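Local coordinates for protein 4-methyl-5(B-hydroxyethyl)-thiazole monophosphate biosynthesis enzyme (Vibrio cholerae O1 biovar El Tor, PDB 3OT1) that is of unknown function but belongs to the DJ-1 superfamily and may take part in thiazole monophosphate biosynthesis, at residues Val107-Cys111 and Thr165-Phe169; Pro114-Ala119 and Asp137-Ser141. All blocks are in the same frame, centred on the assembly; numbering follows the deposited sequence.

Contact 1. Residues Val107-Cys111 and Thr165-Phe169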
ATOM      1  N   VAL A 107      -8.611  -4.562 -18.451  1.00  5.19           N
ATOM      2  CA  VAL A 107      -8.382  -3.223 -17.936  1.00  5.65           C
ATOM      3  C   VAL A 107      -8.947  -3.206 -16.524  1.00  5.29           C
ATOM      4  O   VAL A 107     -10.082  -3.633 -16.291  1.00  5.53           O
ATOM      5  CB  VAL A 107      -9.006  -2.156 -18.830  1.00  5.72           C
ATOM      6  CG1 VAL A 107      -8.862  -0.780 -18.165  1.00  7.42           C
ATOM      7  CG2 VAL A 107      -8.364  -2.196 -20.226  1.00  6.56           C
ATOM      8  N   ALA A 108      -8.123  -2.723 -15.593  1.00  5.34           N
ATOM      9  CA  ALA A 108      -8.467  -2.706 -14.175  1.00  5.23           C
ATOM     10  C   ALA A 108      -8.288  -1.288 -13.664  1.00  5.41           C
ATOM     11  O   ALA A 108      -7.305  -0.654 -14.003  1.00  6.53           O
ATOM     12  CB  ALA A 108      -7.547  -3.675 -13.426  1.00  6.67           C
ATOM     13  N   ALA A 109      -9.214  -0.795 -12.865  1.00  5.18           N
ATOM     14  CA  ALA A 109      -9.107   0.552 -12.328  1.00  5.23           C
ATOM     15  C   ALA A 109      -9.754   0.659 -10.966  1.00  5.27           C
ATOM     16  O   ALA A 109     -10.726  -0.024 -10.670  1.00  5.56           O
ATOM     17  CB  ALA A 109      -9.750   1.562 -13.284  1.00  6.59           C
ATOM     18  N   ILE A 110      -9.229   1.557 -10.136  1.00  5.01           N
ATOM     19  CA  ILE A 110      -9.670   1.676  -8.764  1.00  4.85           C
ATOM     20  C   ILE A 110      -9.943   3.124  -8.397  1.00  5.17           C
ATOM     21  O   ILE A 110      -9.380   4.051  -8.972  1.00  5.90           O
ATOM     22  CB  ILE A 110      -8.624   1.009  -7.822  1.00  5.09           C
ATOM     23  CG1 ILE A 110      -9.091   0.884  -6.364  1.00  5.73           C
ATOM     24  CG2 ILE A 110      -7.266   1.683  -7.934  1.00  5.72           C
ATOM     25  CD1 ILE A 110      -8.261  -0.097  -5.562  1.00  6.28           C
ATOM     26  N   CYS A 111     -10.761   3.273  -7.352  1.00  5.85           N
ATOM     27  CA  CYS A 111     -10.948   4.540  -6.674  1.00  6.43           C
ATOM     28  C   CYS A 111     -11.602   5.605  -7.572  1.00  6.45           C
ATOM     29  O   CYS A 111     -12.676   5.361  -8.104  1.00  6.75           O
ATOM     30  CB  CYS A 111      -9.560   4.924  -6.114  1.00  7.43           C
ATOM     31  SG  CYS A 111      -9.339   6.383  -5.149  1.00  9.23           S
ATOM     32  N   THR A 165      -9.491  -1.421  -0.450  1.00  5.45           N
ATOM     33  CA  THR A 165      -9.813  -2.542  -1.338  1.00  4.88           C
ATOM     34  C   THR A 165      -8.689  -2.865  -2.311  1.00  4.73           C
ATOM     35  O   THR A 165      -8.841  -3.763  -3.137  1.00  5.20           O
ATOM     36  CB  THR A 165     -11.135  -2.300  -2.131  1.00  5.36           C
ATOM     37  OG1 THR A 165     -10.922  -1.266  -3.090  1.00  5.33           O
ATOM     38  CG2 THR A 165     -12.313  -1.969  -1.202  1.00  6.71           C
ATOM     39  N   ALA A 166      -7.561  -2.170  -2.232  1.00  4.63           N
ATOM     40  CA  ALA A 166      -6.540  -2.289  -3.245  1.00  5.16           C
ATOM     41  C   ALA A 166      -5.898  -3.686  -3.265  1.00  4.52           C
ATOM     42  O   ALA A 166      -5.591  -4.207  -4.324  1.00  4.86           O
ATOM     43  CB  ALA A 166      -5.487  -1.190  -3.113  1.00  5.97           C
ATOM     44  N   LEU A 167      -5.644  -4.255  -2.084  1.00  5.32           N
ATOM     45  CA  LEU A 167      -5.092  -5.594  -2.025  0.60  5.73           C
ATOM     46  C   LEU A 167      -6.070  -6.624  -2.626  1.00  4.61           C
ATOM     47  O   LEU A 167      -5.693  -7.485  -3.426  1.00  4.97           O
ATOM     48  CB  LEU A 167      -4.747  -5.896  -0.587  0.60  6.69           C
ATOM     49  CG  LEU A 167      -4.053  -7.201  -0.304  0.60  8.76           C
ATOM     50  CD1 LEU A 167      -2.916  -7.432  -1.260  0.60  9.40           C
ATOM     51  CD2 LEU A 167      -3.571  -7.227   1.154  0.60 10.13           C
ATOM     52  N   GLU A 168      -7.346  -6.523  -2.246  1.00  5.18           N
ATOM     53  CA  GLU A 168      -8.382  -7.388  -2.799  1.00  5.00           C
ATOM     54  C   GLU A 168      -8.436  -7.265  -4.317  1.00  4.49           C
ATOM     55  O   GLU A 168      -8.554  -8.262  -5.022  1.00  5.37           O
ATOM     56  CB  GLU A 168      -9.745  -7.002  -2.213  1.00  5.53           C
ATOM     57  CG  GLU A 168      -9.888  -7.320  -0.747  1.00  6.09           C
ATOM     58  CD  GLU A 168     -10.938  -6.448  -0.094  1.00  6.62           C
ATOM     59  OE1 GLU A 168     -12.127  -6.719  -0.285  1.00  8.75           O
ATOM     60  OE2 GLU A 168     -10.576  -5.470   0.589  1.00  7.83           O
ATOM     61  N   PHE A 169      -8.333  -6.052  -4.820  1.00  4.60           N
ATOM     62  CA  PHE A 169      -8.352  -5.755  -6.254  1.00  4.85           C
ATOM     63  C   PHE A 169      -7.158  -6.383  -6.963  1.00  4.73           C
ATOM     64  O   PHE A 169      -7.314  -7.028  -8.015  1.00  4.77           O
ATOM     65  CB  PHE A 169      -8.365  -4.226  -6.378  1.00  5.35           C
ATOM     66  CG  PHE A 169      -8.073  -3.648  -7.742  1.00  4.92           C
ATOM     67  CD1 PHE A 169      -9.012  -3.670  -8.758  1.00  5.18           C
ATOM     68  CD2 PHE A 169      -6.908  -2.943  -7.958  1.00  5.23           C
ATOM     69  CE1 PHE A 169      -8.779  -3.021  -9.930  1.00  5.77           C
ATOM     70  CE2 PHE A 169      -6.662  -2.314  -9.153  1.00  6.37           C
ATOM     71  CZ  PHE A 169      -7.602  -2.362 -10.145  1.00  6.01           C
TER

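Contact 2. Residues Pro114-Ala119 and Asp137-Ser141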
ATOM      1  N   PRO A 114     -12.508   5.079 -12.234  1.00  5.98           N
ATOM      2  CA  PRO A 114     -13.684   4.697 -13.059  1.00  6.41           C
ATOM      3  C   PRO A 114     -14.660   5.869 -13.217  1.00  7.40           C
ATOM      4  O   PRO A 114     -15.322   5.962 -14.253  1.00  9.17           O
ATOM      5  CB  PRO A 114     -14.297   3.528 -12.282  1.00  6.47           C
ATOM      6  CG  PRO A 114     -13.101   2.910 -11.555  1.00  6.36           C
ATOM      7  CD  PRO A 114     -12.295   4.131 -11.139  1.00  5.98           C
ATOM      8  N   ALA A 115     -14.780   6.728 -12.207  1.00  6.95           N
ATOM      9  CA  ALA A 115     -15.665   7.903 -12.269  1.00  7.78           C
ATOM     10  C   ALA A 115     -15.078   9.024 -13.125  1.00  8.12           C
ATOM     11  O   ALA A 115     -15.720   9.505 -14.069  1.00 10.70           O
ATOM     12  CB  ALA A 115     -15.960   8.395 -10.865  1.00  9.11           C
ATOM     13  N   LEU A 116     -13.869   9.466 -12.791  1.00  7.14           N
ATOM     14  CA  LEU A 116     -13.289  10.647 -13.411  1.00  7.82           C
ATOM     15  C   LEU A 116     -12.654  10.393 -14.766  1.00  8.12           C
ATOM     16  O   LEU A 116     -12.457  11.354 -15.529  1.00  9.38           O
ATOM     17  CB  LEU A 116     -12.293  11.324 -12.476  1.00  7.87           C
ATOM     18  CG  LEU A 116     -12.877  11.829 -11.161  1.00  9.53           C
ATOM     19  CD1 LEU A 116     -11.800  12.562 -10.357  1.00 10.07           C
ATOM     20  CD2 LEU A 116     -14.098  12.718 -11.385  1.00 13.05           C
ATOM     21  N   VAL A 117     -12.361   9.124 -15.082  1.00  7.50           N
ATOM     22  CA  VAL A 117     -11.837   8.761 -16.392  1.00  7.56           C
ATOM     23  C   VAL A 117     -12.920   8.055 -17.226  1.00  8.10           C
ATOM     24  O   VAL A 117     -13.324   8.580 -18.266  1.00  9.50           O
ATOM     25  CB  VAL A 117     -10.550   7.929 -16.317  1.00  7.05           C
ATOM     26  CG1 VAL A 117     -10.048   7.661 -17.749  1.00  8.28           C
ATOM     27  CG2 VAL A 117      -9.502   8.652 -15.464  1.00  8.57           C
ATOM     28  N   PHE A 118     -13.393   6.893 -16.795  1.00  7.93           N
ATOM     29  CA  PHE A 118     -14.271   6.120 -17.676  1.00  8.55           C
ATOM     30  C   PHE A 118     -15.619   6.815 -17.912  1.00  9.31           C
ATOM     31  O   PHE A 118     -16.044   6.995 -19.057  1.00 10.05           O
ATOM     32  CB  PHE A 118     -14.540   4.712 -17.150  1.00  8.27           C
ATOM     33  CG  PHE A 118     -13.318   3.847 -16.930  1.00  7.61           C
ATOM     34  CD1 PHE A 118     -12.089   4.089 -17.544  1.00  7.76           C
ATOM     35  CD2 PHE A 118     -13.437   2.736 -16.095  1.00  8.39           C
ATOM     36  CE1 PHE A 118     -11.015   3.244 -17.296  1.00  8.31           C
ATOM     37  CE2 PHE A 118     -12.378   1.908 -15.880  1.00  8.54           C
ATOM     38  CZ  PHE A 118     -11.178   2.150 -16.467  1.00  7.90           C
ATOM     39  N   ALA A 119     -16.288   7.199 -16.828  1.00 10.68           N
ATOM     40  CA  ALA A 119     -17.602   7.807 -16.945  1.00 11.32           C
ATOM     41  C   ALA A 119     -17.488   9.142 -17.691  1.00 12.21           C
ATOM     42  O   ALA A 119     -18.304   9.405 -18.574  1.00 14.35           O
ATOM     43  CB  ALA A 119     -18.263   7.932 -15.600  1.00 11.66           C
ATOM     44  N   ASP A 137     -21.964   8.741  -7.490  1.00 12.92           N
ATOM     45  CA  ASP A 137     -22.936   9.522  -8.240  1.00 14.05           C
ATOM     46  C   ASP A 137     -22.533   9.816  -9.693  1.00 13.75           C
ATOM     47  O   ASP A 137     -23.349  10.289 -10.481  1.00 15.59           O
ATOM     48  CB  ASP A 137     -23.322  10.802  -7.474  1.00 15.51           C
ATOM     49  CG  ASP A 137     -22.184  11.818  -7.357  1.00 17.63           C
ATOM     50  OD1 ASP A 137     -22.512  12.979  -7.019  1.00 24.73           O
ATOM     51  OD2 ASP A 137     -20.996  11.507  -7.591  1.00 20.75           O
ATOM     52  N   HIS A 138     -21.285   9.519 -10.047  1.00 12.65           N
ATOM     53  CA  HIS A 138     -20.818   9.667 -11.419  1.00 12.45           C
ATOM     54  C   HIS A 138     -21.170   8.478 -12.324  1.00 11.73           C
ATOM     55  O   HIS A 138     -21.034   8.560 -13.534  1.00 13.52           O
ATOM     56  CB  HIS A 138     -19.299   9.799 -11.433  1.00 12.82           C
ATOM     57  CG  HIS A 138     -18.795  11.135 -10.993  1.00 14.30           C
ATOM     58  ND1 HIS A 138     -19.176  11.740  -9.814  1.00 16.17           N
ATOM     59  CD2 HIS A 138     -17.905  11.971 -11.572  1.00 16.01           C
ATOM     60  CE1 HIS A 138     -18.560  12.904  -9.699  1.00 17.09           C
ATOM     61  NE2 HIS A 138     -17.784  13.068 -10.755  1.00 17.29           N
ATOM     62  N   ILE A 139     -21.570   7.362 -11.737  1.00 11.80           N
ATOM     63  CA  ILE A 139     -21.809   6.143 -12.498  1.00 12.25           C
ATOM     64  C   ILE A 139     -23.326   6.023 -12.735  1.00 13.19           C
ATOM     65  O   ILE A 139     -24.111   6.232 -11.805  1.00 14.10           O
ATOM     66  CB  ILE A 139     -21.301   4.926 -11.692  1.00 10.78           C
ATOM     67  CG1 ILE A 139     -19.857   5.109 -11.188  1.00 10.91           C
ATOM     68  CG2 ILE A 139     -21.465   3.659 -12.505  1.00 12.14           C
ATOM     69  CD1 ILE A 139     -18.857   5.462 -12.259  1.00 11.95           C
ATOM     70  N   PRO A 140     -23.750   5.643 -13.955  1.00 14.31           N
ATOM     71  CA  PRO A 140     -25.199   5.445 -14.152  1.00 14.76           C
ATOM     72  C   PRO A 140     -25.754   4.486 -13.114  1.00 15.07           C
ATOM     73  O   PRO A 140     -25.165   3.435 -12.867  1.00 14.24           O
ATOM     74  CB  PRO A 140     -25.289   4.858 -15.568  1.00 15.29           C
ATOM     75  CG  PRO A 140     -24.069   5.389 -16.252  1.00 15.25           C
ATOM     76  CD  PRO A 140     -22.993   5.376 -15.186  1.00 15.14           C
ATOM     77  N   SER A 141     -26.867   4.862 -12.488  1.00 15.80           N
ATOM     78  CA  SER A 141     -27.363   4.130 -11.338  1.00 16.65           C
ATOM     79  C   SER A 141     -27.606   2.647 -11.625  1.00 15.79           C
ATOM     80  O   SER A 141     -27.368   1.807 -10.762  1.00 16.21           O
ATOM     81  CB  SER A 141     -28.643   4.786 -10.805  1.00 17.91           C
ATOM     82  OG  SER A 141     -29.623   4.858 -11.832  1.00 21.65           O
TER

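Contact 1. Residues Val107-Cys111 and Thr165-Phe169
The ring of Phe169 carries Ile110 over one face, with CB of Ile110 4.2 Å from the ring centroid and 16° off the normal, a CH-pi contact. Its edge is turned to the strand backbone: Ala108 C lies in the ring plane, and CZ of Phe169 comes within 3.5 Å of Ala109 N. The methyl CB of Ala108 approaches CZ of Phe169 obliquely, also at 3.5 Å. Phe169 reaches the strand because its CG stands anti to the backbone N (chi1 167°), which sends the ring out from the first turn of the helix. Ile110 is extended, and its CD1 slips past OG1 of Thr165 to rest 3.6 Å from Ala166 CA and 3.9 Å from Ala166 CB. That hydroxyl is held elsewhere, by Ser160 OG and the backbone N of Gly162, so toward Ile110 it offers only packing. Leu158 and Ser160 of the neighbouring strand and Ile28 of helix 22-34 also touch Phe169, and all residues meeting across the contact are buried. This is helix-on-sheet packing in the alpha/beta sandwich of the DJ-1/PfpI fold: strand 106-110 runs into a turn at Cys111, whose positive phi (65°) is consistent with the nucleophile elbow of this superfamily.

Contact 2. Residues Pro114-Ala119 and Asp137-Ser141
Ala115 and Ala119, on one side of the short helix 113-119, meet His138 and Ile139 of the loop that leads on to strand 149-152; in the DJ-1/PfpI fold this helix directly follows the turn regarded as the nucleophile elbow. The buried, close-packed side is made by Ala115, Leu116 and Ile139. The Ala115 methyl CB touches CB of His138 at 3.7 Å. With CG1 of Ile139 beside its backbone N (chi1 -51°) and a second bend at chi2 (-54°), the chain brings CD1 of Ile139 to 4.0 Å from CA of Ala115. Cys131 and Leu144 pack against Ile139 as well. CD2 of the buried Leu116 meets the imidazole of His138 obliquely, 3.8 Å from NE2 of His138.

The solvent side belongs to the partly exposed Ala119 and His138 and the exposed Asp137. There CB of Ala119 sits 3.5 Å from the carbonyl O of His138, and Phe135 stacks edge-to-face with the imidazole. Asp137 helps to hold the ring's rotation: ND1 of His138 donates to OD2 of Asp137 at 2.9 Å, the acceptor almost in the imidazole plane but itself approached from above the carboxylate plane. On the helix, a wider pi-type turn is closed by Ala119 N bonding to Pro114 O at 3.0 Å.

How the contacts relate
Strand 106-110 and helix 113-119 are consecutive, so contacts 1 and 2, with centres about 15 Å apart, hang on the two sides of one strand-turn-helix unit. Contact 1 joins the strand to helix 166-178 on one face of the central sheet. On the other, CB of Ala109 points away from that helix and meets CZ of Phe118 at 3.5 Å; Val107 CG1 lies 4.1 Å from the same CZ of Phe118. Contact 2 lies farther out, joining helix 113-119 to the 137-141 loop, its centre about 15 Å from that of the chain, against 5 Å for contact 1. Cys111, at the turn between strand and helix, touches Glu24, consistent with the cysteine-glutamate arrangement known from DJ-1.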